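Local coordinates for protein guanine deaminase (PDB 6OHB) that catalyses the zinc-dependent hydrolytic deamination of guanine to xanthine and ammonia, a step of purine degradation, at residues 16-21 against 30-35; 160-165 against 199-204; 355-360 against 408-413. One frame throughout, in Å; residues are numbered along the deposited sequence.

Contact 1: 16-21 against 30-35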
loop_
_atom_site.group_PDB
_atom_site.type_symbol
_atom_site.label_atom_id
_atom_site.label_comp_id
_atom_site.label_asym_id
_atom_site.label_seq_id
_atom_site.Cartn_x
_atom_site.Cartn_y
_atom_site.Cartn_z
ATOM N N ILE A 16 12.985 -12.743 -16.747
ATOM C CA ILE A 16 13.832 -11.599 -16.419
ATOM C C ILE A 16 14.644 -11.918 -15.171
ATOM O O ILE A 16 14.109 -12.451 -14.194
ATOM C CB ILE A 16 13.002 -10.310 -16.246
ATOM C CG1 ILE A 16 13.865 -9.168 -15.708
ATOM C CG2 ILE A 16 11.803 -10.558 -15.355
ATOM C CD1 ILE A 16 13.293 -7.799 -16.006
ATOM N N ASP A 17 15.944 -11.621 -15.213
ATOM C CA ASP A 17 16.802 -11.796 -14.046
ATOM C C ASP A 17 17.990 -10.845 -14.152
ATOM O O ASP A 17 18.200 -10.196 -15.179
ATOM C CB ASP A 17 17.254 -13.262 -13.880
ATOM C CG ASP A 17 18.138 -13.766 -15.033
ATOM O OD1 ASP A 17 18.102 -13.203 -16.154
ATOM O OD2 ASP A 17 18.875 -14.752 -14.814
ATOM N N VAL A 18 18.740 -10.727 -13.058
ATOM C CA VAL A 18 19.974 -9.945 -13.029
ATOM C C VAL A 18 21.138 -10.927 -13.002
ATOM O O VAL A 18 21.220 -11.770 -12.101
ATOM C CB VAL A 18 20.021 -9.002 -11.817
ATOM C CG1 VAL A 18 21.303 -8.178 -11.835
ATOM C CG2 VAL A 18 18.782 -8.105 -11.776
ATOM N N THR A 19 22.047 -10.816 -13.974
ATOM C CA THR A 19 23.015 -11.888 -14.201
ATOM C C THR A 19 24.238 -11.822 -13.295
ATOM O O THR A 19 25.031 -12.768 -13.300
ATOM C CB THR A 19 23.463 -11.906 -15.665
ATOM O OG1 THR A 19 24.070 -10.653 -16.014
ATOM C CG2 THR A 19 22.264 -12.164 -16.570
ATOM N N ARG A 20 24.406 -10.762 -12.509
ATOM C CA ARG A 20 25.544 -10.692 -11.603
ATOM C C ARG A 20 25.274 -9.624 -10.556
ATOM O O ARG A 20 24.453 -8.726 -10.756
ATOM C CB ARG A 20 26.849 -10.384 -12.346
ATOM C CG ARG A 20 26.920 -8.960 -12.850
ATOM C CD ARG A 20 28.162 -8.687 -13.673
ATOM N NE ARG A 20 28.289 -7.254 -13.916
ATOM C CZ ARG A 20 27.711 -6.619 -14.931
ATOM N NH1 ARG A 20 26.974 -7.294 -15.806
ATOM N NH2 ARG A 20 27.868 -5.309 -15.072
ATOM N N THR A 21 25.976 -9.736 -9.431
ATOM C CA THR A 21 25.892 -8.721 -8.396
ATOM C C THR A 21 26.703 -7.498 -8.803
ATOM O O THR A 21 27.729 -7.599 -9.476
ATOM C CB THR A 21 26.393 -9.259 -7.051
ATOM O OG1 THR A 21 27.745 -9.713 -7.185
ATOM C CG2 THR A 21 25.529 -10.421 -6.580
ATOM N N SER A 30 22.962 -2.771 -16.884
ATOM C CA SER A 30 23.952 -3.512 -17.656
ATOM C C SER A 30 23.894 -5.014 -17.400
ATOM O O SER A 30 24.303 -5.793 -18.267
ATOM C CB SER A 30 25.352 -2.990 -17.343
ATOM O OG SER A 30 25.834 -3.546 -16.129
ATOM N N ALA A 31 23.401 -5.436 -16.236
ATOM C CA ALA A 31 23.354 -6.842 -15.865
ATOM C C ALA A 31 21.951 -7.429 -15.941
ATOM O O ALA A 31 21.750 -8.579 -15.534
ATOM C CB ALA A 31 23.914 -7.029 -14.455
ATOM N N LEU A 32 20.978 -6.673 -16.436
ATOM C CA LEU A 32 19.596 -7.132 -16.464
ATOM C C LEU A 32 19.331 -7.843 -17.782
ATOM O O LEU A 32 19.444 -7.241 -18.856
ATOM C CB LEU A 32 18.619 -5.973 -16.276
ATOM C CG LEU A 32 17.196 -6.483 -16.044
ATOM C CD1 LEU A 32 16.860 -6.425 -14.573
ATOM C CD2 LEU A 32 16.189 -5.704 -16.865
ATOM N N ARG A 33 18.981 -9.119 -17.699
ATOM C CA ARG A 33 18.671 -9.939 -18.855
ATOM C C ARG A 33 17.167 -10.158 -18.912
ATOM O O ARG A 33 16.561 -10.634 -17.938
ATOM C CB ARG A 33 19.405 -11.275 -18.786
ATOM C CG ARG A 33 19.055 -12.219 -19.917
ATOM C CD ARG A 33 19.859 -13.498 -19.820
ATOM N NE ARG A 33 19.820 -14.060 -18.474
ATOM C CZ ARG A 33 20.511 -15.128 -18.095
ATOM N NH1 ARG A 33 21.300 -15.753 -18.960
ATOM N NH2 ARG A 33 20.417 -15.572 -16.851
ATOM N N PHE A 34 16.576 -9.809 -20.050
ATOM C CA PHE A 34 15.175 -10.066 -20.354
ATOM C C PHE A 34 15.113 -10.918 -21.614
ATOM O O PHE A 34 15.557 -10.484 -22.681
ATOM C CB PHE A 34 14.409 -8.755 -20.544
ATOM C CG PHE A 34 12.995 -8.939 -21.019
ATOM C CD1 PHE A 34 12.046 -9.532 -20.202
ATOM C CD2 PHE A 34 12.617 -8.521 -22.284
ATOM C CE1 PHE A 34 10.744 -9.701 -20.637
ATOM C CE2 PHE A 34 11.316 -8.689 -22.728
ATOM C CZ PHE A 34 10.378 -9.279 -21.901
ATOM N N ILE A 35 14.567 -12.125 -21.490
ATOM C CA ILE A 35 14.386 -13.035 -22.617
ATOM C C ILE A 35 12.892 -13.168 -22.873
ATOM O O ILE A 35 12.162 -13.714 -22.040
ATOM C CB ILE A 35 15.013 -14.410 -22.348
ATOM C CG1 ILE A 35 16.488 -14.272 -21.957
ATOM C CG2 ILE A 35 14.843 -15.310 -23.564
ATOM C CD1 ILE A 35 17.418 -13.977 -23.119
#

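Contact 2: 160-165 against 199-204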
loop_
_atom_site.group_PDB
_atom_site.type_symbol
_atom_site.label_atom_id
_atom_site.label_comp_id
_atom_site.label_asym_id
_atom_site.label_seq_id
_atom_site.Cartn_x
_atom_site.Cartn_y
_atom_site.Cartn_z
ATOM N N ASN A 160 11.383 -28.984 0.740
ATOM C CA ASN A 160 12.798 -28.714 0.483
ATOM C C ASN A 160 13.040 -27.237 0.157
ATOM O O ASN A 160 13.760 -26.880 -0.781
ATOM C CB ASN A 160 13.337 -29.617 -0.626
ATOM C CG ASN A 160 14.853 -29.622 -0.675
ATOM O OD1 ASN A 160 15.521 -29.293 0.310
ATOM N ND2 ASN A 160 15.404 -29.978 -1.827
ATOM N N MET A 161 12.453 -26.375 0.975
ATOM C CA MET A 161 12.637 -24.939 0.856
ATOM C C MET A 161 13.991 -24.537 1.433
ATOM O O MET A 161 14.482 -25.146 2.389
ATOM C CB MET A 161 11.510 -24.220 1.602
ATOM C CG MET A 161 11.513 -22.709 1.524
ATOM S SD MET A 161 10.091 -22.035 2.427
ATOM C CE MET A 161 9.256 -21.124 1.136
ATOM N N ARG A 162 14.615 -23.524 0.828
ATOM C CA ARG A 162 15.804 -22.908 1.414
ATOM C C ARG A 162 15.359 -21.765 2.316
ATOM O O ARG A 162 14.895 -20.725 1.836
ATOM C CB ARG A 162 16.779 -22.408 0.350
ATOM C CG ARG A 162 18.091 -21.912 0.962
ATOM C CD ARG A 162 19.201 -21.743 -0.068
ATOM N NE ARG A 162 19.695 -23.017 -0.597
ATOM C CZ ARG A 162 20.644 -23.758 -0.028
ATOM N NH1 ARG A 162 21.216 -23.368 1.104
ATOM N NH2 ARG A 162 21.029 -24.896 -0.596
ATOM N N MET A 163 15.515 -21.954 3.623
ATOM C CA MET A 163 15.063 -20.997 4.616
ATOM C C MET A 163 16.098 -20.898 5.728
ATOM O O MET A 163 16.643 -21.912 6.171
ATOM C CB MET A 163 13.703 -21.414 5.201
ATOM C CG MET A 163 13.348 -20.736 6.516
ATOM S SD MET A 163 11.797 -21.327 7.210
ATOM C CE MET A 163 10.638 -20.795 5.949
ATOM N N ILE A 164 16.348 -19.678 6.185
ATOM C CA ILE A 164 17.175 -19.433 7.357
ATOM C C ILE A 164 16.252 -19.057 8.508
ATOM O O ILE A 164 15.427 -18.142 8.381
ATOM C CB ILE A 164 18.205 -18.322 7.094
ATOM C CG1 ILE A 164 18.813 -18.470 5.701
ATOM C CG2 ILE A 164 19.284 -18.328 8.175
ATOM C CD1 ILE A 164 19.775 -17.358 5.340
ATOM N N ALA A 165 16.382 -19.765 9.625
ATOM C CA ALA A 165 15.550 -19.518 10.790
ATOM C C ALA A 165 16.351 -19.855 12.040
ATOM O O ALA A 165 17.428 -20.457 11.975
ATOM C CB ALA A 165 14.252 -20.328 10.724
ATOM N N ASN A 199 20.588 -29.029 7.088
ATOM C CA ASN A 199 19.681 -30.153 6.839
ATOM C C ASN A 199 18.926 -29.862 5.546
ATOM O O ASN A 199 17.983 -29.069 5.522
ATOM C CB ASN A 199 18.734 -30.354 8.017
ATOM C CG ASN A 199 17.833 -31.570 7.856
ATOM O OD1 ASN A 199 17.613 -32.062 6.752
ATOM N ND2 ASN A 199 17.297 -32.051 8.969
ATOM N N GLY A 200 19.341 -30.508 4.464
ATOM C CA GLY A 200 18.807 -30.158 3.160
ATOM C C GLY A 200 19.237 -28.750 2.794
ATOM O O GLY A 200 20.418 -28.395 2.879
ATOM N N ARG A 201 18.274 -27.927 2.392
ATOM C CA ARG A 201 18.538 -26.539 2.056
ATOM C C ARG A 201 18.265 -25.604 3.229
ATOM O O ARG A 201 18.324 -24.382 3.065
ATOM C CB ARG A 201 17.713 -26.119 0.836
ATOM C CG ARG A 201 18.037 -26.889 -0.446
ATOM C CD ARG A 201 17.001 -26.603 -1.534
ATOM N NE ARG A 201 17.171 -25.270 -2.111
ATOM C CZ ARG A 201 16.183 -24.516 -2.583
ATOM N NH1 ARG A 201 14.928 -24.947 -2.554
ATOM N NH2 ARG A 201 16.451 -23.319 -3.083
ATOM N N LEU A 202 17.987 -26.151 4.407
ATOM C CA LEU A 202 17.710 -25.338 5.578
ATOM C C LEU A 202 19.003 -24.787 6.167
ATOM O O LEU A 202 20.083 -25.366 6.011
ATOM C CB LEU A 202 16.966 -26.156 6.634
ATOM C CG LEU A 202 15.632 -26.750 6.184
ATOM C CD1 LEU A 202 15.026 -27.607 7.283
ATOM C CD2 LEU A 202 14.665 -25.645 5.766
ATOM N N LEU A 203 18.883 -23.644 6.839
ATOM C CA LEU A 203 20.013 -22.969 7.460
ATOM C C LEU A 203 19.558 -22.346 8.771
ATOM O O LEU A 203 18.400 -21.944 8.912
ATOM C CB LEU A 203 20.600 -21.890 6.537
ATOM C CG LEU A 203 21.061 -22.350 5.150
ATOM C CD1 LEU A 203 21.218 -21.176 4.195
ATOM C CD2 LEU A 203 22.360 -23.136 5.258
ATOM N N TYR A 204 20.477 -22.264 9.731
ATOM C CA TYR A 204 20.164 -21.747 11.057
ATOM C C TYR A 204 20.788 -20.372 11.266
ATOM O O TYR A 204 21.907 -20.108 10.820
ATOM C CB TYR A 204 20.630 -22.703 12.162
ATOM C CG TYR A 204 20.128 -22.290 13.533
ATOM C CD1 TYR A 204 20.816 -21.343 14.293
ATOM C CD2 TYR A 204 18.965 -22.831 14.059
ATOM C CE1 TYR A 204 20.355 -20.954 15.532
ATOM C CE2 TYR A 204 18.501 -22.449 15.298
ATOM C CZ TYR A 204 19.198 -21.508 16.029
ATOM O OH TYR A 204 18.740 -21.120 17.263
#

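Contact 3: 355-360 against 408-413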
loop_
_atom_site.group_PDB
_atom_site.type_symbol
_atom_site.label_atom_id
_atom_site.label_comp_id
_atom_site.label_asym_id
_atom_site.label_seq_id
_atom_site.Cartn_x
_atom_site.Cartn_y
_atom_site.Cartn_z
ATOM N N SER A 355 14.757 3.075 -8.623
ATOM C CA SER A 355 14.529 2.577 -9.970
ATOM C C SER A 355 13.827 1.222 -9.962
ATOM O O SER A 355 13.947 0.434 -9.018
ATOM C CB SER A 355 15.872 2.465 -10.700
ATOM O OG SER A 355 15.880 1.402 -11.638
ATOM N N ALA A 356 13.114 0.939 -11.058
ATOM C CA ALA A 356 12.483 -0.368 -11.205
ATOM C C ALA A 356 13.535 -1.467 -11.229
ATOM O O ALA A 356 13.346 -2.538 -10.639
ATOM C CB ALA A 356 11.634 -0.403 -12.476
ATOM N N TYR A 357 14.658 -1.208 -11.901
ATOM C CA TYR A 357 15.764 -2.157 -11.900
ATOM C C TYR A 357 16.309 -2.367 -10.493
ATOM O O TYR A 357 16.574 -3.503 -10.087
ATOM C CB TYR A 357 16.859 -1.677 -12.852
ATOM C CG TYR A 357 16.457 -1.762 -14.308
ATOM C CD1 TYR A 357 15.317 -2.458 -14.691
ATOM C CD2 TYR A 357 17.205 -1.140 -15.296
ATOM C CE1 TYR A 357 14.937 -2.537 -16.016
ATOM C CE2 TYR A 357 16.831 -1.213 -16.627
ATOM C CZ TYR A 357 15.699 -1.919 -16.980
ATOM O OH TYR A 357 15.316 -1.995 -18.301
ATOM N N GLU A 358 16.479 -1.283 -9.731
ATOM C CA GLU A 358 16.995 -1.413 -8.369
ATOM C C GLU A 358 16.032 -2.189 -7.477
ATOM O O GLU A 358 16.460 -3.024 -6.670
ATOM C CB GLU A 358 17.280 -0.034 -7.775
ATOM C CG GLU A 358 18.067 -0.077 -6.474
ATOM C CD GLU A 358 18.309 1.305 -5.892
ATOM O OE1 GLU A 358 18.029 2.308 -6.584
ATOM O OE2 GLU A 358 18.792 1.387 -4.745
ATOM N N ALA A 359 14.730 -1.916 -7.596
ATOM C CA ALA A 359 13.741 -2.631 -6.796
ATOM C C ALA A 359 13.734 -4.116 -7.132
ATOM O O ALA A 359 13.756 -4.974 -6.237
ATOM C CB ALA A 359 12.356 -2.018 -7.017
ATOM N N PHE A 360 13.712 -4.440 -8.427
ATOM C CA PHE A 360 13.756 -5.841 -8.835
ATOM C C PHE A 360 15.037 -6.510 -8.344
ATOM O O PHE A 360 15.014 -7.655 -7.880
ATOM C CB PHE A 360 13.627 -5.938 -10.357
ATOM C CG PHE A 360 13.709 -7.341 -10.892
ATOM C CD1 PHE A 360 12.605 -8.176 -10.855
ATOM C CD2 PHE A 360 14.885 -7.817 -11.453
ATOM C CE1 PHE A 360 12.674 -9.470 -11.354
ATOM C CE2 PHE A 360 14.962 -9.109 -11.954
ATOM C CZ PHE A 360 13.853 -9.936 -11.903
ATOM N N SER A 408 8.351 0.919 -22.097
ATOM C CA SER A 408 9.645 0.426 -21.651
ATOM C C SER A 408 9.486 -0.680 -20.608
ATOM O O SER A 408 8.438 -0.830 -19.974
ATOM C CB SER A 408 10.483 1.569 -21.087
ATOM O OG SER A 408 10.082 1.871 -19.768
ATOM N N LEU A 409 10.553 -1.470 -20.453
ATOM C CA LEU A 409 10.555 -2.553 -19.471
ATOM C C LEU A 409 10.518 -2.015 -18.047
ATOM O O LEU A 409 9.893 -2.622 -17.167
ATOM C CB LEU A 409 11.777 -3.449 -19.680
ATOM C CG LEU A 409 12.001 -4.583 -18.675
ATOM C CD1 LEU A 409 10.803 -5.530 -18.632
ATOM C CD2 LEU A 409 13.268 -5.350 -19.019
ATOM N N VAL A 410 11.196 -0.889 -17.794
ATOM C CA VAL A 410 11.156 -0.297 -16.458
ATOM C C VAL A 410 9.736 0.125 -16.114
ATOM O O VAL A 410 9.303 0.018 -14.960
ATOM C CB VAL A 410 12.143 0.885 -16.342
ATOM C CG1 VAL A 410 13.499 0.504 -16.870
ATOM C CG2 VAL A 410 11.624 2.133 -17.052
ATOM N N ASP A 411 8.985 0.598 -17.111
ATOM C CA ASP A 411 7.585 0.940 -16.897
ATOM C C ASP A 411 6.774 -0.287 -16.496
ATOM O O ASP A 411 5.921 -0.210 -15.605
ATOM C CB ASP A 411 7.008 1.587 -18.156
ATOM C CG ASP A 411 7.267 3.084 -18.218
ATOM O OD1 ASP A 411 7.868 3.628 -17.270
ATOM O OD2 ASP A 411 6.859 3.719 -19.215
ATOM N N LYS A 412 7.022 -1.429 -17.147
ATOM C CA LYS A 412 6.287 -2.647 -16.809
ATOM C C LYS A 412 6.637 -3.137 -15.404
ATOM O O LYS A 412 5.748 -3.535 -14.636
ATOM C CB LYS A 412 6.551 -3.716 -17.870
ATOM C CG LYS A 412 6.092 -3.291 -19.271
ATOM C CD LYS A 412 6.424 -4.326 -20.337
ATOM C CE LYS A 412 6.003 -3.855 -21.733
ATOM N NZ LYS A 412 4.520 -3.787 -21.925
ATOM N N LEU A 413 7.923 -3.093 -15.042
ATOM C CA LEU A 413 8.315 -3.446 -13.679
ATOM C C LEU A 413 7.682 -2.499 -12.665
ATOM O O LEU A 413 7.264 -2.923 -11.580
ATOM C CB LEU A 413 9.836 -3.427 -13.545
ATOM C CG LEU A 413 10.632 -4.568 -14.185
ATOM C CD1 LEU A 413 12.121 -4.353 -13.968
ATOM C CD2 LEU A 413 10.195 -5.908 -13.610
#

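Contact 1: 16-21 against 30-35
Strands 16-18 and 32-35 run antiparallel, their axes 4.7 Å apart at closest and 162° between their directions, in register I16 with F34, D17 with R33 and V18 with L32. The pair is a long-looped beta hairpin whose first strand also pairs, in parallel, with strand 73-84. D17 and R33 form the hydrogen-bonded pair: D17 N gives to R33 O, and R33 N returns the bond to D17 O at 2.8 Å, both nearly along the C=O axes. The same two residues meet again through their side chains. D17 holds CG in the crowded position between its N and carbonyl carbon (chi1 64°), while R33 starts anti to its backbone N and bends at chi3 (49°), so that carboxylate and guanidinium lie side by side and almost coplanar. R33 NE reaches D17 OD1 at 3.0 Å and R33 NH2 reaches D17 OD2 at 2.7 Å, each on a syn lone pair, a side-on bidentate salt bridge. T19 CG2 lies over one guanidinium face, and the backbone N of F380 also donates to D17 OD2, which probably helps to keep the carboxylate ionised. The opposite sheet face, carrying I16, V18, L32 and F34, is apolar: I16 CD1 meets L32 CD2 at 3.7 Å and V18 CG2 meets L32 CD1 at 3.8 Å, against Y357 and F360 of helix 356-363 and L409 of helix 409-419. Past the strand end T19 N donates to A31 O at 2.7 Å, nearly straight. R20, extended from CG to NE, lays its guanidinium over the A31 methyl, and R20 NH2 donates at 2.9 Å to S30 OG, which is also bonded to E27 O.

Contact 2: 160-165 against 199-204
The guanidinium planes of R162 and R201 are turned 69° apart, and the N160 amide stands nearly perpendicular to that of R201. R201 CB sits over one face of the R162 guanidinium, 3.7 Å above the plane and toward its rim, while L203 CD1 comes in at the edge; R162 CB in turn lies over a face of the R201 guanidinium, and N160 O at its edge. Over the Y204 ring lies A165 O, again toward the rim. The two arginines cross at about a right angle, both bent at chi3, with R162 NE 3.7 Å from R201 NE. R201 NH1 donates to N160 O at 2.9 Å, in the carbonyl plane, and R201 CD passes N160 OD1 at 3.6 Å, while N160 ND2 donates to D431 OD2. N160, with positive phi, is the C-prime residue of the Schellman motif that ends helix 146-158; a type II' turn from N199 to L202 brings R201 up beside it. Beyond these loops the chains run parallel, pairing I164 with L203 and A165 with Y204. L203 N donates to M163 O at 2.9 Å, and A165 N to L203 O at 3.1 Å. I164 CG1 packs on L203 CD1 at 3.9 Å on the sheet face they share. Strand 164-169, helix 182-196 and strand 203-208 form a beta-alpha-beta unit of the amidohydrolase TIM barrel, and the contact lies at the N-terminal ends of these two barrel strands. The closeness of the buried arginines is probably tolerated because E385 makes salt bridges with both and D387 with R201; both would then stay charged and link the two strand starts to E385 and D387.

Contact 3: 355-360 against 408-413
The contact joins the first turns of two helices, 356-363 and 409-419, just after their N-caps. S355 OG caps the first through weak bonds from Y357 N and E358 N; S408 OG caps the second by accepting from D411 N at 3.1 Å. The axes of the short segments 356-360 and 409-413 approach to 9.4 Å, with 52° between their directions, and no hydrogen bond crosses between them. At the closest backbone approach the A356 methyl, CB, lies 3.4 Å from V410 O and 3.7 Å from L413 CB, directly against the opposing helix. Y357 then reaches over, its CG anti to the carbonyl carbon (chi1 -70°), and spreads its ring across V410. V410 CG1 stands over one face of the Y357 ring, 3.7 Å from the centroid and displaced toward the hydroxyl end, a CH-pi contact; L413 CD1 meets the edge at Y357 CD1, 3.8 Å away. L409 CD2 comes near Y357 OH, and F360 adds its CB against L413 CD1 at 4.2 Å. On the side of the hairpin strands, F360 and L409 rest on I16 of strand 14-18, and Y357 on L32 of strand 32-35. V410 also packs against Y94 of the second subunit, so one side of helix 409-419 lies at the dimer interface. The arrangement is thus apolar helix-helix packing of two serine-N-capped helices, with a valine-tyrosine CH-pi contact, against the N-terminal hairpin.

Along the chain the three contacts follow in series, 1, then 2, then 3. Contacts 1 and 3 are neighbours, their centres 12 Å apart: the apolar face of strands 16-18 and 32-35 is roofed by helices 356-363 and 409-419, with L32 CD2 3.5 Å from Y357 CE1 and 3.6 Å from L409 CD2, so parts of the chain more than 300 residues apart pack together. Contact 2 stands apart, its centre about 26 Å from that of contact 1 and 30 Å from that of contact 3, among the parallel barrel strands, with the A165 side chain about 13 Å from the zinc. Contacts 1 and 3 lie away from the zinc and substrate sites, yet strand 14-18 pairs with strand 73-84, which carries the zinc ligands H82 and H84.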